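Local coordinates for protein A putative transcriptional regulator (Rhodococcus sp., PDB 2HKU) that probably acts as a DNA-binding transcriptional regulator of the TetR family, using an N-terminal helix-turn-helix to recognise regulatory DNA, at residues Leu32-Gly37 against Ala108-Leu113; Val70-Val75 against Asp129-Thr134. All blocks are in the same frame, centred on the assembly; numbering follows the deposited sequence.

Interaction 1 (Leu32-Gly37 against Ala108-Leu113); sequences LFLEHG and APSVEL
Leu34 and Leu113 carry most of this nearly perpendicular helix crossing, in which the end of the first helix of a TetR-type DNA-binding domain meets the start of helix 108-120 of the regulatory domain. The segment axes run at 91° and come within 9.3 Å. The two leucine side chains cross at about a right angle, CD2 of Leu34 lying 3.9 Å from CD2 of Leu113. That methyl of Leu34 also rests 3.5 Å from OG of Ser110 and touches the carbonyl oxygen of Pro109, so one branch serves three neighbours. Leu113 forks around the backbone at Phe33: its CD2 packs on CB of Phe33 at 4.1 Å, while CD1 lies 3.6 Å from the carbonyl oxygen of Phe33. Its first torsion (-164°) sets CG anti to the backbone N, directed at helix 21-36, and the two methyls beyond it divide the contact between Phe33 and Leu34. An alanine in place of Leu113 would probably open a gap beside Phe33 and leave the methyl end of Leu34 freer to turn.

Further out, the ring of Phe33 turns from this contact to meet the ring of Phe67 in a T-shaped (edge-to-face) arrangement, and Leu113 also packs on Ala71, both on helix 63-87. Ser110, small enough to fit closely, sits against Ala74 and Ala78 of the same helix. Just past the helix, Gly37 has a positive phi (90°), which glycine adopts easily because it has no side chain. A water bridges the backbones, donating to Leu34 O and, at 2.8 Å, to Pro109 O, which also accepts the helical N-H of Leu113.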
ATOM      1  N   LEU A  32      -3.894 -12.164  17.786  1.00 27.11           N
ATOM      2  CA  LEU A  32      -4.336 -13.195  16.823  1.00 28.04           C
ATOM      3  C   LEU A  32      -4.467 -12.612  15.441  1.00 27.19           C
ATOM      4  O   LEU A  32      -4.037 -13.236  14.478  1.00 26.90           O
ATOM      5  CB  LEU A  32      -5.664 -13.818  17.253  1.00 26.72           C
ATOM      6  CG  LEU A  32      -5.415 -14.871  18.360  1.00 31.17           C
ATOM      7  CD1 LEU A  32      -6.634 -15.169  19.111  1.00 28.64           C
ATOM      8  CD2 LEU A  32      -4.843 -16.198  17.793  1.00 34.31           C
ATOM      9  N   PHE A  33      -5.065 -11.409  15.352  1.00 26.90           N
ATOM     10  CA  PHE A  33      -5.122 -10.637  14.076  1.00 27.23           C
ATOM     11  C   PHE A  33      -3.766 -10.249  13.498  1.00 29.34           C
ATOM     12  O   PHE A  33      -3.540 -10.293  12.235  1.00 29.76           O
ATOM     13  CB  PHE A  33      -5.999  -9.345  14.239  1.00 26.07           C
ATOM     14  CG  PHE A  33      -7.503  -9.619  14.335  1.00 26.57           C
ATOM     15  CD1 PHE A  33      -8.076 -10.744  13.679  1.00 27.80           C
ATOM     16  CD2 PHE A  33      -8.364  -8.749  15.045  1.00 26.07           C
ATOM     17  CE1 PHE A  33      -9.452 -10.983  13.778  1.00 28.87           C
ATOM     18  CE2 PHE A  33      -9.704  -8.989  15.144  1.00 25.44           C
ATOM     19  CZ  PHE A  33     -10.264 -10.080  14.513  1.00 27.82           C
ATOM     20  N   LEU A  34      -2.851  -9.811  14.373  1.00 27.87           N
ATOM     21  CA  LEU A  34      -1.522  -9.468  13.879  1.00 29.40           C
ATOM     22  C   LEU A  34      -0.799 -10.655  13.260  1.00 29.59           C
ATOM     23  O   LEU A  34      -0.062 -10.509  12.302  1.00 32.15           O
ATOM     24  CB  LEU A  34      -0.634  -8.848  14.968  1.00 28.93           C
ATOM     25  CG  LEU A  34      -0.832  -7.363  15.328  1.00 29.90           C
ATOM     26  CD1 LEU A  34      -0.001  -7.070  16.646  1.00 30.89           C
ATOM     27  CD2 LEU A  34      -0.344  -6.503  14.251  1.00 26.17           C
ATOM     28  N   GLU A  35      -1.046 -11.825  13.796  1.00 30.72           N
ATOM     29  CA  GLU A  35      -0.384 -13.032  13.356  1.00 33.10           C
ATOM     30  C   GLU A  35      -1.071 -13.654  12.143  1.00 32.19           C
ATOM     31  O   GLU A  35      -0.401 -14.030  11.168  1.00 33.58           O
ATOM     32  CB  GLU A  35      -0.380 -14.010  14.522  1.00 32.71           C
ATOM     33  CG  GLU A  35       0.404 -15.240  14.140  1.00 40.44           C
ATOM     34  CD  GLU A  35       0.736 -16.155  15.297  1.00 47.56           C
ATOM     35  OE1 GLU A  35       0.234 -15.922  16.436  1.00 51.36           O
ATOM     36  OE2 GLU A  35       1.483 -17.148  15.043  1.00 53.41           O
ATOM     37  N   HIS A  36      -2.402 -13.789  12.195  1.00 32.08           N
ATOM     38  CA  HIS A  36      -3.134 -14.614  11.176  1.00 32.40           C
ATOM     39  C   HIS A  36      -4.153 -13.903  10.322  1.00 33.16           C
ATOM     40  O   HIS A  36      -4.698 -14.501   9.382  1.00 34.46           O
ATOM     41  CB  HIS A  36      -3.773 -15.863  11.820  1.00 31.18           C
ATOM     42  CG  HIS A  36      -2.756 -16.758  12.457  1.00 32.73           C
ATOM     43  ND1 HIS A  36      -1.817 -17.462  11.720  1.00 33.78           N
ATOM     44  CD2 HIS A  36      -2.499 -17.023  13.757  1.00 33.96           C
ATOM     45  CE1 HIS A  36      -1.031 -18.122  12.552  1.00 34.47           C
ATOM     46  NE2 HIS A  36      -1.418 -17.865  13.791  1.00 30.61           N
ATOM     47  N   GLY A  37      -4.438 -12.642  10.663  1.00 32.30           N
ATOM     48  CA  GLY A  37      -5.287 -11.788   9.851  1.00 29.94           C
ATOM     49  C   GLY A  37      -6.717 -11.924  10.258  1.00 28.54           C
ATOM     50  O   GLY A  37      -7.063 -12.609  11.193  1.00 29.82           O
ATOM     51  N   ALA A 108       5.975  -3.644  11.035  1.00 27.80           N
ATOM     52  CA  ALA A 108       5.397  -3.959   9.696  1.00 26.15           C
ATOM     53  C   ALA A 108       4.085  -4.737   9.807  1.00 25.61           C
ATOM     54  O   ALA A 108       3.099  -4.351   9.177  1.00 25.37           O
ATOM     55  CB  ALA A 108       6.457  -4.653   8.747  1.00 26.10           C
ATOM     56  N   PRO A 109       3.997  -5.801  10.637  1.00 26.50           N
ATOM     57  CA  PRO A 109       2.689  -6.470  10.792  1.00 25.30           C
ATOM     58  C   PRO A 109       1.512  -5.542  11.230  1.00 26.15           C
ATOM     59  O   PRO A 109       0.354  -5.777  10.821  1.00 24.92           O
ATOM     60  CB  PRO A 109       2.974  -7.535  11.883  1.00 26.67           C
ATOM     61  CG  PRO A 109       4.349  -7.832  11.692  1.00 27.47           C
ATOM     62  CD  PRO A 109       5.023  -6.518  11.419  1.00 27.04           C
ATOM     63  N   SER A 110       1.792  -4.520  12.083  1.00 24.46           N
ATOM     64  CA  SER A 110       0.780  -3.500  12.430  1.00 24.50           C
ATOM     65  C   SER A 110       0.358  -2.623  11.247  1.00 23.51           C
ATOM     66  O   SER A 110      -0.826  -2.423  11.043  1.00 24.84           O
ATOM     67  CB  SER A 110       1.344  -2.645  13.615  1.00 24.40           C
ATOM     68  OG  SER A 110       1.457  -3.494  14.752  1.00 24.60           O
ATOM     69  N   VAL A 111       1.320  -2.092  10.470  1.00 25.02           N
ATOM     70  CA  VAL A 111       1.005  -1.341   9.218  1.00 25.04           C
ATOM     71  C   VAL A 111       0.219  -2.271   8.268  1.00 24.78           C
ATOM     72  O   VAL A 111      -0.744  -1.857   7.575  1.00 24.06           O
ATOM     73  CB  VAL A 111       2.276  -0.864   8.492  1.00 25.39           C
ATOM     74  CG1 VAL A 111       1.951  -0.114   7.190  1.00 26.18           C
ATOM     75  CG2 VAL A 111       3.129   0.018   9.411  1.00 26.35           C
ATOM     76  N   GLU A 112       0.701  -3.500   8.141  1.00 23.86           N
ATOM     77  CA  GLU A 112       0.081  -4.450   7.222  1.00 23.92           C
ATOM     78  C   GLU A 112      -1.370  -4.784   7.643  1.00 22.54           C
ATOM     79  O   GLU A 112      -2.301  -4.746   6.814  1.00 23.52           O
ATOM     80  CB  GLU A 112       0.947  -5.696   7.080  1.00 24.19           C
ATOM     81  CG  GLU A 112       0.247  -6.810   6.320  1.00 27.71           C
ATOM     82  CD  GLU A 112       1.002  -8.121   6.358  1.00 36.21           C
ATOM     83  OE1 GLU A 112       2.228  -8.152   6.749  1.00 36.91           O
ATOM     84  OE2 GLU A 112       0.349  -9.117   5.991  1.00 35.79           O
ATOM     85  N   LEU A 113      -1.618  -5.037   8.910  1.00 20.79           N
ATOM     86  CA  LEU A 113      -3.007  -5.103   9.360  1.00 22.60           C
ATOM     87  C   LEU A 113      -3.885  -3.876   9.029  1.00 21.49           C
ATOM     88  O   LEU A 113      -5.091  -4.023   8.666  1.00 21.32           O
ATOM     89  CB  LEU A 113      -3.066  -5.316  10.874  1.00 23.35           C
ATOM     90  CG  LEU A 113      -4.307  -5.767  11.567  1.00 25.42           C
ATOM     91  CD1 LEU A 113      -4.661  -7.146  10.942  1.00 28.53           C
ATOM     92  CD2 LEU A 113      -3.981  -5.939  13.055  1.00 26.79           C
TER
HETATM   93  O   HOH W   1      -0.339  -8.350   9.893  1.00 29.64           O

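Interaction 2 (Val70-Val75 against Asp129-Thr134); sequences VACAAV and DLITDT
The flat group at the centre is the peptide carbonyl of Leu130, whose oxygen lies 3.7 Å from SG of Cys72 on the neighbouring helix. Thr134 reaches that oxygen from opposite faces of the carbonyl plane, its backbone N from one and its hydroxyl OG1 from the other. The setting is the all-helical TetR fold, where helix 63-87, the long helix linking the DNA-binding part to the regulatory part, packs on helix 125-152; in the segments that meet, the axes run almost parallel, 9° apart. Thr134 OG1 donates to Leu130 O at 2.6 Å, standing 31° out of the carbonyl plane; a threonine suits this buried site because its hydroxyl is satisfied within its own helix.

With SG anti to its carbonyl carbon (chi1 -69°), Cys72 points its sulfur into the interface, where SG lies only 3.1 Å from OG1 of Thr134. CD1 of Ile131 comes to 4.1 Å from SG, adding an apolar neighbour to a small, polarisable side chain. Phe114 of helix 108-120 packs on both Val75 and Thr134, and Ile131 also reaches Ala181 of the second subunit. Among the carbon pairs one is closer than usual van der Waals contact: CG1 of Val75 lies 3.4 Å from CG2 of Thr134.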
ATOM      1  N   VAL A  70      -8.854  -2.723  16.256  1.00 24.26           N
ATOM      2  CA  VAL A  70      -7.542  -3.350  16.518  1.00 24.19           C
ATOM      3  C   VAL A  70      -6.474  -2.862  15.531  1.00 23.66           C
ATOM      4  O   VAL A  70      -5.279  -2.592  15.929  1.00 22.22           O
ATOM      5  CB  VAL A  70      -7.686  -4.924  16.488  1.00 24.01           C
ATOM      6  CG1 VAL A  70      -6.374  -5.630  16.297  1.00 25.00           C
ATOM      7  CG2 VAL A  70      -8.448  -5.440  17.734  1.00 28.06           C
ATOM      8  N   ALA A  71      -6.877  -2.768  14.231  1.00 21.76           N
ATOM      9  CA  ALA A  71      -5.950  -2.423  13.170  1.00 22.21           C
ATOM     10  C   ALA A  71      -5.487  -0.970  13.290  1.00 21.98           C
ATOM     11  O   ALA A  71      -4.318  -0.673  13.194  1.00 22.42           O
ATOM     12  CB  ALA A  71      -6.590  -2.691  11.763  1.00 21.42           C
ATOM     13  N   CYS A  72      -6.435  -0.072  13.512  1.00 20.43           N
ATOM     14  CA  CYS A  72      -6.150   1.296  13.820  1.00 21.15           C
ATOM     15  C   CYS A  72      -5.219   1.502  15.062  1.00 19.18           C
ATOM     16  O   CYS A  72      -4.278   2.232  14.962  1.00 22.98           O
ATOM     17  CB  CYS A  72      -7.459   2.037  14.017  1.00 17.51           C
ATOM     18  SG  CYS A  72      -8.338   2.158  12.322  1.00 23.09           S
ATOM     19  N   ALA A  73      -5.562   0.971  16.217  1.00 22.80           N
ATOM     20  CA  ALA A  73      -4.668   0.999  17.446  1.00 22.01           C
ATOM     21  C   ALA A  73      -3.293   0.440  17.189  1.00 22.53           C
ATOM     22  O   ALA A  73      -2.286   1.068  17.516  1.00 24.95           O
ATOM     23  CB  ALA A  73      -5.326   0.318  18.591  1.00 24.18           C
ATOM     24  N   ALA A  74      -3.213  -0.690  16.482  1.00 23.12           N
ATOM     25  CA  ALA A  74      -1.901  -1.248  16.068  1.00 21.92           C
ATOM     26  C   ALA A  74      -1.032  -0.336  15.275  1.00 20.84           C
ATOM     27  O   ALA A  74       0.131  -0.139  15.579  1.00 21.62           O
ATOM     28  CB  ALA A  74      -2.078  -2.635  15.328  1.00 22.72           C
ATOM     29  N   VAL A  75      -1.541   0.251  14.198  1.00 20.21           N
ATOM     30  CA  VAL A  75      -0.723   1.161  13.454  1.00 18.54           C
ATOM     31  C   VAL A  75      -0.381   2.494  14.179  1.00 19.21           C
ATOM     32  O   VAL A  75       0.687   3.071  13.949  1.00 21.47           O
ATOM     33  CB  VAL A  75      -1.333   1.492  11.967  1.00 15.34           C
ATOM     34  CG1 VAL A  75      -2.536   2.526  12.050  1.00 16.06           C
ATOM     35  CG2 VAL A  75      -0.249   2.039  11.120  1.00 18.06           C
ATOM     36  N   ASP A 129     -14.904   6.040   9.156  1.00 33.28           N
ATOM     37  CA  ASP A 129     -14.518   7.124  10.069  1.00 32.00           C
ATOM     38  C   ASP A 129     -13.338   6.789  10.995  1.00 29.51           C
ATOM     39  O   ASP A 129     -12.492   7.640  11.298  1.00 26.72           O
ATOM     40  CB  ASP A 129     -15.731   7.566  10.864  1.00 33.23           C
ATOM     41  CG  ASP A 129     -16.819   8.227   9.981  1.00 36.25           C
ATOM     42  OD1 ASP A 129     -16.617   8.534   8.766  1.00 37.99           O
ATOM     43  OD2 ASP A 129     -17.913   8.394  10.525  1.00 41.34           O
ATOM     44  N   LEU A 130     -13.279   5.543  11.440  1.00 28.25           N
ATOM     45  CA  LEU A 130     -12.135   5.045  12.241  1.00 29.75           C
ATOM     46  C   LEU A 130     -10.865   5.101  11.379  1.00 28.10           C
ATOM     47  O   LEU A 130      -9.807   5.544  11.856  1.00 29.07           O
ATOM     48  CB  LEU A 130     -12.349   3.573  12.592  1.00 31.27           C
ATOM     49  CG  LEU A 130     -12.742   2.998  13.967  1.00 34.65           C
ATOM     50  CD1 LEU A 130     -13.417   3.964  14.840  1.00 34.72           C
ATOM     51  CD2 LEU A 130     -13.521   1.660  13.890  1.00 29.44           C
ATOM     52  N   ILE A 131     -10.991   4.630  10.121  1.00 26.55           N
ATOM     53  CA  ILE A 131      -9.908   4.584   9.168  1.00 25.43           C
ATOM     54  C   ILE A 131      -9.428   5.995   8.888  1.00 24.17           C
ATOM     55  O   ILE A 131      -8.212   6.255   8.921  1.00 23.54           O
ATOM     56  CB  ILE A 131     -10.288   3.904   7.761  1.00 25.38           C
ATOM     57  CG1 ILE A 131     -10.482   2.364   7.854  1.00 28.23           C
ATOM     58  CG2 ILE A 131      -9.170   4.131   6.738  1.00 27.36           C
ATOM     59  CD1 ILE A 131      -9.325   1.591   8.394  1.00 30.43           C
ATOM     60  N   THR A 132     -10.362   6.894   8.508  1.00 21.66           N
ATOM     61  CA  THR A 132      -9.977   8.241   8.160  1.00 22.13           C
ATOM     62  C   THR A 132      -9.429   9.006   9.358  1.00 21.80           C
ATOM     63  O   THR A 132      -8.489   9.800   9.216  1.00 21.27           O
ATOM     64  CB  THR A 132     -11.061   9.036   7.332  1.00 22.91           C
ATOM     65  OG1 THR A 132     -12.242   9.130   8.074  1.00 28.11           O
ATOM     66  CG2 THR A 132     -11.417   8.295   6.194  1.00 22.52           C
ATOM     67  N   ASP A 133     -10.007   8.826  10.533  1.00 19.43           N
ATOM     68  CA  ASP A 133      -9.432   9.495  11.632  1.00 20.91           C
ATOM     69  C   ASP A 133      -7.992   9.047  11.850  1.00 19.77           C
ATOM     70  O   ASP A 133      -7.189   9.857  12.193  1.00 18.34           O
ATOM     71  CB  ASP A 133     -10.197   9.278  12.941  1.00 22.44           C
ATOM     72  CG  ASP A 133     -11.448  10.242  13.092  1.00 24.18           C
ATOM     73  OD1 ASP A 133     -11.616  11.185  12.272  1.00 25.47           O
ATOM     74  OD2 ASP A 133     -12.222  10.002  14.029  1.00 28.18           O
ATOM     75  N   THR A 134      -7.750   7.739  11.746  1.00 21.01           N
ATOM     76  CA  THR A 134      -6.434   7.067  11.972  1.00 21.42           C
ATOM     77  C   THR A 134      -5.420   7.585  10.976  1.00 21.49           C
ATOM     78  O   THR A 134      -4.361   7.991  11.339  1.00 19.68           O
ATOM     79  CB  THR A 134      -6.554   5.486  11.982  1.00 21.24           C
ATOM     80  OG1 THR A 134      -7.477   5.095  13.023  1.00 21.56           O
ATOM     81  CG2 THR A 134      -5.147   4.751  12.237  1.00 19.54           C
TER

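In the fold
From the N terminus, helix 21-36 supplies the first half of interaction 1, and the chain then runs through the predicted helix-turn-helix before entering helix 63-87, the first half of interaction 2. Interaction 1 closes its loop of 70 residues at helix 108-120; interaction 2 closes its own, of 53 residues, one helix later at helix 125-152. The segments alternate, so the loops cross instead of nesting. Helix 63-87 lies at the junction: CG1 of Val70 is 3.9 Å from CD2 of Phe33 and 4.0 Å from CD2 of Leu113. Interaction 1 ties the first helix of the DNA-binding part directly to the regulatory part, and interaction 2 ties the linking helix to it.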